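Local coordinates for argonaute protein (Marinitoga piezophila, PDB 5I4A) that uses short 5'-OH guide RNAs to bind complementary single-stranded DNA or RNA targets and cleaves them, preferably with manganese, at residues I448-D453 and I516-R521. Sequence-based numbering, arbitrary orientation.
Sequences IDLSHD and ILRDGR. With nucleotides of chain B.
Ile448 and Arg518 form a parallel beta bridge between strands 443-452 and 513-519, neighbours in the RNase H-like sheet of the PIWI domain. Two backbone bonds define it. Ile448 N donates to Leu517 O over 2.8 Å, rather bent at 138°. Asp519 N reaches Ile448 O at 3.0 Å and almost straight, 169°. Beyond this bridge the strands diverge, and water takes over the pairing. One water accepts from both Leu450 N and Arg518 NE, each at 3.0 Å, and also lies doubtfully close to Asp519 O. A second stands within bonding distance of Leu450 O and Asp519 O, with too few protons to serve every acceptor near it. Arg518 leaves the strand with CG anti to the backbone N, and a bend at chi2 brings its guanidinium up beside Leu450. There CB of Leu450 lies over one guanidinium face and Arg521 O over the opposite one, while Leu450 CD2 touches NH2 at 3.3 Å. NH2 also makes a salt bridge to Glu524, whose carboxylate binds His452 NE2 as well. A leucine in place of Arg518 would probably leave Glu524 without its arginine partner and the first water without its NE donor. On the other face of the sheet Asp449 and Asp519 run side by side, carboxylate planes 87° apart, with their OD2 atoms 3.8 Å from each other. Lys547 offers Asp519 OD2 a long, weak ion pair, and Asn627 lies beside both aspartates. Past the strand end, Arg521 reaches the RNA phosphates. Two carboxylates brought this close on adjacent strands offer oxygen ligands, consistent with one manganese site inferred by similarity to be shared by the two, and a second assigned to Asp449 and Asn627.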
ATOM      1  N   ILE A 448      13.006   2.041   0.516  1.00 39.19           N
ATOM      2  CA  ILE A 448      12.985   3.096   1.525  1.00 41.11           C
ATOM      3  C   ILE A 448      11.538   3.412   1.878  1.00 38.13           C
ATOM      4  O   ILE A 448      10.765   3.835   1.011  1.00 31.58           O
ATOM      5  CB  ILE A 448      13.697   4.373   1.046  1.00 43.85           C
ATOM      6  CG1 ILE A 448      15.113   4.058   0.562  1.00 45.59           C
ATOM      7  CG2 ILE A 448      13.723   5.413   2.159  1.00 30.05           C
ATOM      8  CD1 ILE A 448      16.003   3.478   1.627  1.00 35.94           C
ATOM      9  N   ASP A 449      11.181   3.230   3.150  1.00 35.69           N
ATOM     10  CA  ASP A 449       9.889   3.648   3.688  1.00 42.64           C
ATOM     11  C   ASP A 449      10.156   4.708   4.747  1.00 43.45           C
ATOM     12  O   ASP A 449      10.693   4.404   5.818  1.00 40.06           O
ATOM     13  CB  ASP A 449       9.117   2.462   4.274  1.00 47.34           C
ATOM     14  CG  ASP A 449       7.680   2.817   4.653  1.00 52.74           C
ATOM     15  OD1 ASP A 449       7.410   3.978   5.027  1.00 62.55           O
ATOM     16  OD2 ASP A 449       6.812   1.922   4.580  1.00 56.97           O
ATOM     17  N   LEU A 450       9.773   5.949   4.453  1.00 42.57           N
ATOM     18  CA  LEU A 450      10.039   7.076   5.339  1.00 41.63           C
ATOM     19  C   LEU A 450       8.828   7.997   5.340  1.00 40.39           C
ATOM     20  O   LEU A 450       8.455   8.537   4.293  1.00 37.33           O
ATOM     21  CB  LEU A 450      11.302   7.826   4.902  1.00 35.41           C
ATOM     22  CG  LEU A 450      11.700   9.076   5.687  1.00 50.60           C
ATOM     23  CD1 LEU A 450      13.205   9.151   5.854  1.00 45.87           C
ATOM     24  CD2 LEU A 450      11.201  10.296   4.960  1.00 59.08           C
ATOM     25  N   SER A 451       8.227   8.187   6.513  1.00 35.96           N
ATOM     26  CA  SER A 451       7.035   9.008   6.660  1.00 46.39           C
ATOM     27  C   SER A 451       7.238  10.034   7.769  1.00 48.73           C
ATOM     28  O   SER A 451       8.061   9.854   8.672  1.00 40.36           O
ATOM     29  CB  SER A 451       5.796   8.154   6.958  1.00 57.99           C
ATOM     30  OG  SER A 451       5.965   7.407   8.152  1.00 54.13           O
ATOM     31  N   HIS A 452       6.465  11.117   7.690  1.00 56.25           N
ATOM     32  CA  HIS A 452       6.523  12.213   8.653  1.00 60.39           C
ATOM     33  C   HIS A 452       5.108  12.557   9.092  1.00 67.62           C
ATOM     34  O   HIS A 452       4.274  12.927   8.259  1.00 69.13           O
ATOM     35  CB  HIS A 452       7.193  13.452   8.052  1.00 54.13           C
ATOM     36  CG  HIS A 452       8.562  13.204   7.502  1.00 58.29           C
ATOM     37  ND1 HIS A 452       9.565  12.608   8.237  1.00 59.00           N
ATOM     38  CD2 HIS A 452       9.098  13.483   6.292  1.00 61.82           C
ATOM     39  CE1 HIS A 452      10.658  12.525   7.499  1.00 58.70           C
ATOM     40  NE2 HIS A 452      10.402  13.050   6.315  1.00 62.09           N
ATOM     41  N   ASP A 453       4.844  12.454  10.391  1.00 68.16           N
ATOM     42  CA  ASP A 453       3.537  12.819  10.936  1.00 66.01           C
ATOM     43  C   ASP A 453       3.654  13.876  12.029  1.00 60.76           C
ATOM     44  O   ASP A 453       4.754  14.222  12.463  1.00 59.13           O
ATOM     45  CB  ASP A 453       2.816  11.587  11.484  1.00 77.17           C
ATOM     46  CG  ASP A 453       1.823  11.008  10.496  1.00 85.94           C
ATOM     47  OD1 ASP A 453       0.648  11.434  10.516  1.00 85.96           O
ATOM     48  OD2 ASP A 453       2.216  10.130   9.700  1.00 88.00           O
ATOM     49  N   ILE A 516      17.661   2.643  -5.579  1.00 51.55           N
ATOM     50  CA  ILE A 516      16.998   3.211  -4.411  1.00 51.81           C
ATOM     51  C   ILE A 516      15.537   3.409  -4.788  1.00 51.30           C
ATOM     52  O   ILE A 516      15.191   4.331  -5.536  1.00 51.45           O
ATOM     53  CB  ILE A 516      17.645   4.523  -3.949  1.00 52.93           C
ATOM     54  CG1 ILE A 516      19.093   4.288  -3.515  1.00 53.24           C
ATOM     55  CG2 ILE A 516      16.850   5.135  -2.806  1.00 52.97           C
ATOM     56  CD1 ILE A 516      20.104   4.476  -4.630  1.00 53.46           C
ATOM     57  N   LEU A 517      14.677   2.537  -4.274  1.00 50.70           N
ATOM     58  CA  LEU A 517      13.247   2.598  -4.532  1.00 50.17           C
ATOM     59  C   LEU A 517      12.561   3.225  -3.324  1.00 50.46           C
ATOM     60  O   LEU A 517      12.739   2.762  -2.193  1.00 50.54           O
ATOM     61  CB  LEU A 517      12.686   1.204  -4.811  1.00 49.27           C
ATOM     62  CG  LEU A 517      13.620   0.237  -5.549  1.00 49.01           C
ATOM     63  CD1 LEU A 517      12.964  -1.126  -5.696  1.00 48.13           C
ATOM     64  CD2 LEU A 517      14.040   0.780  -6.908  1.00 49.13           C
ATOM     65  N   ARG A 518      11.791   4.279  -3.567  1.00 50.62           N
ATOM     66  CA  ARG A 518      11.179   5.071  -2.512  1.00 50.99           C
ATOM     67  C   ARG A 518       9.668   4.882  -2.525  1.00 50.37           C
ATOM     68  O   ARG A 518       9.036   4.950  -3.585  1.00 49.96           O
ATOM     69  CB  ARG A 518      11.530   6.551  -2.684  1.00 51.76           C
ATOM     70  CG  ARG A 518      10.810   7.501  -1.744  1.00 52.14           C
ATOM     71  CD  ARG A 518      11.217   7.292  -0.294  1.00 52.48           C
ATOM     72  NE  ARG A 518      10.660   8.335   0.563  1.00 55.81           N
ATOM     73  CZ  ARG A 518      11.329   9.411   0.963  1.00 53.76           C
ATOM     74  NH1 ARG A 518      12.591   9.586   0.594  1.00 54.20           N
ATOM     75  NH2 ARG A 518      10.736  10.309   1.735  1.00 54.12           N
ATOM     76  N   ASP A 519       9.095   4.643  -1.348  1.00 50.30           N
ATOM     77  CA  ASP A 519       7.645   4.587  -1.182  1.00 49.80           C
ATOM     78  C   ASP A 519       7.108   6.009  -1.261  1.00 50.25           C
ATOM     79  O   ASP A 519       7.139   6.759  -0.284  1.00 50.81           O
ATOM     80  CB  ASP A 519       7.286   3.925   0.143  1.00 49.65           C
ATOM     81  CG  ASP A 519       5.787   3.878   0.393  1.00 49.16           C
ATOM     82  OD1 ASP A 519       5.006   4.081  -0.562  1.00 48.78           O
ATOM     83  OD2 ASP A 519       5.388   3.627   1.549  1.00 56.11           O
ATOM     84  N   GLY A 520       6.614   6.382  -2.433  1.00 50.01           N
ATOM     85  CA  GLY A 520       6.202   7.744  -2.685  1.00 50.45           C
ATOM     86  C   GLY A 520       7.297   8.551  -3.349  1.00 51.06           C
ATOM     87  O   GLY A 520       8.202   8.022  -3.999  1.00 55.23           O
ATOM     88  N   ARG A 521       7.213   9.864  -3.164  1.00 56.00           N
ATOM     89  CA  ARG A 521       8.129  10.794  -3.802  1.00 55.01           C
ATOM     90  C   ARG A 521       9.173  11.289  -2.806  1.00 56.23           C
ATOM     91  O   ARG A 521       8.890  11.446  -1.612  1.00 61.32           O
ATOM     92  CB  ARG A 521       7.371  11.976  -4.405  1.00 52.79           C
ATOM     93  CG  ARG A 521       6.394  12.664  -3.466  1.00 56.26           C
ATOM     94  CD  ARG A 521       5.446  13.567  -4.249  1.00 61.85           C
ATOM     95  NE  ARG A 521       4.785  14.560  -3.405  1.00 67.59           N
ATOM     96  CZ  ARG A 521       3.570  14.417  -2.883  1.00 67.44           C
ATOM     97  NH1 ARG A 521       2.869  13.314  -3.113  1.00 61.49           N
ATOM     98  NH2 ARG A 521       3.055  15.378  -2.129  1.00 65.31           N
TER
ATOM     99  P     C B  12       2.725  18.548  -1.625  1.00 90.95           P
ATOM    100  OP1   C B  12       3.386  17.769  -2.698  1.00 89.16           O
ATOM    101  OP2   C B  12       3.379  18.628  -0.302  1.00 88.07           O
ATOM    102  O5'   C B  12       2.488  20.054  -2.110  1.00 88.07           O
TER
HETATM  103  O   HOH W   1       8.492   6.707   1.837  1.00 39.21           O
HETATM  104  O   HOH W   2       6.012   7.122   2.678  1.00 62.20           O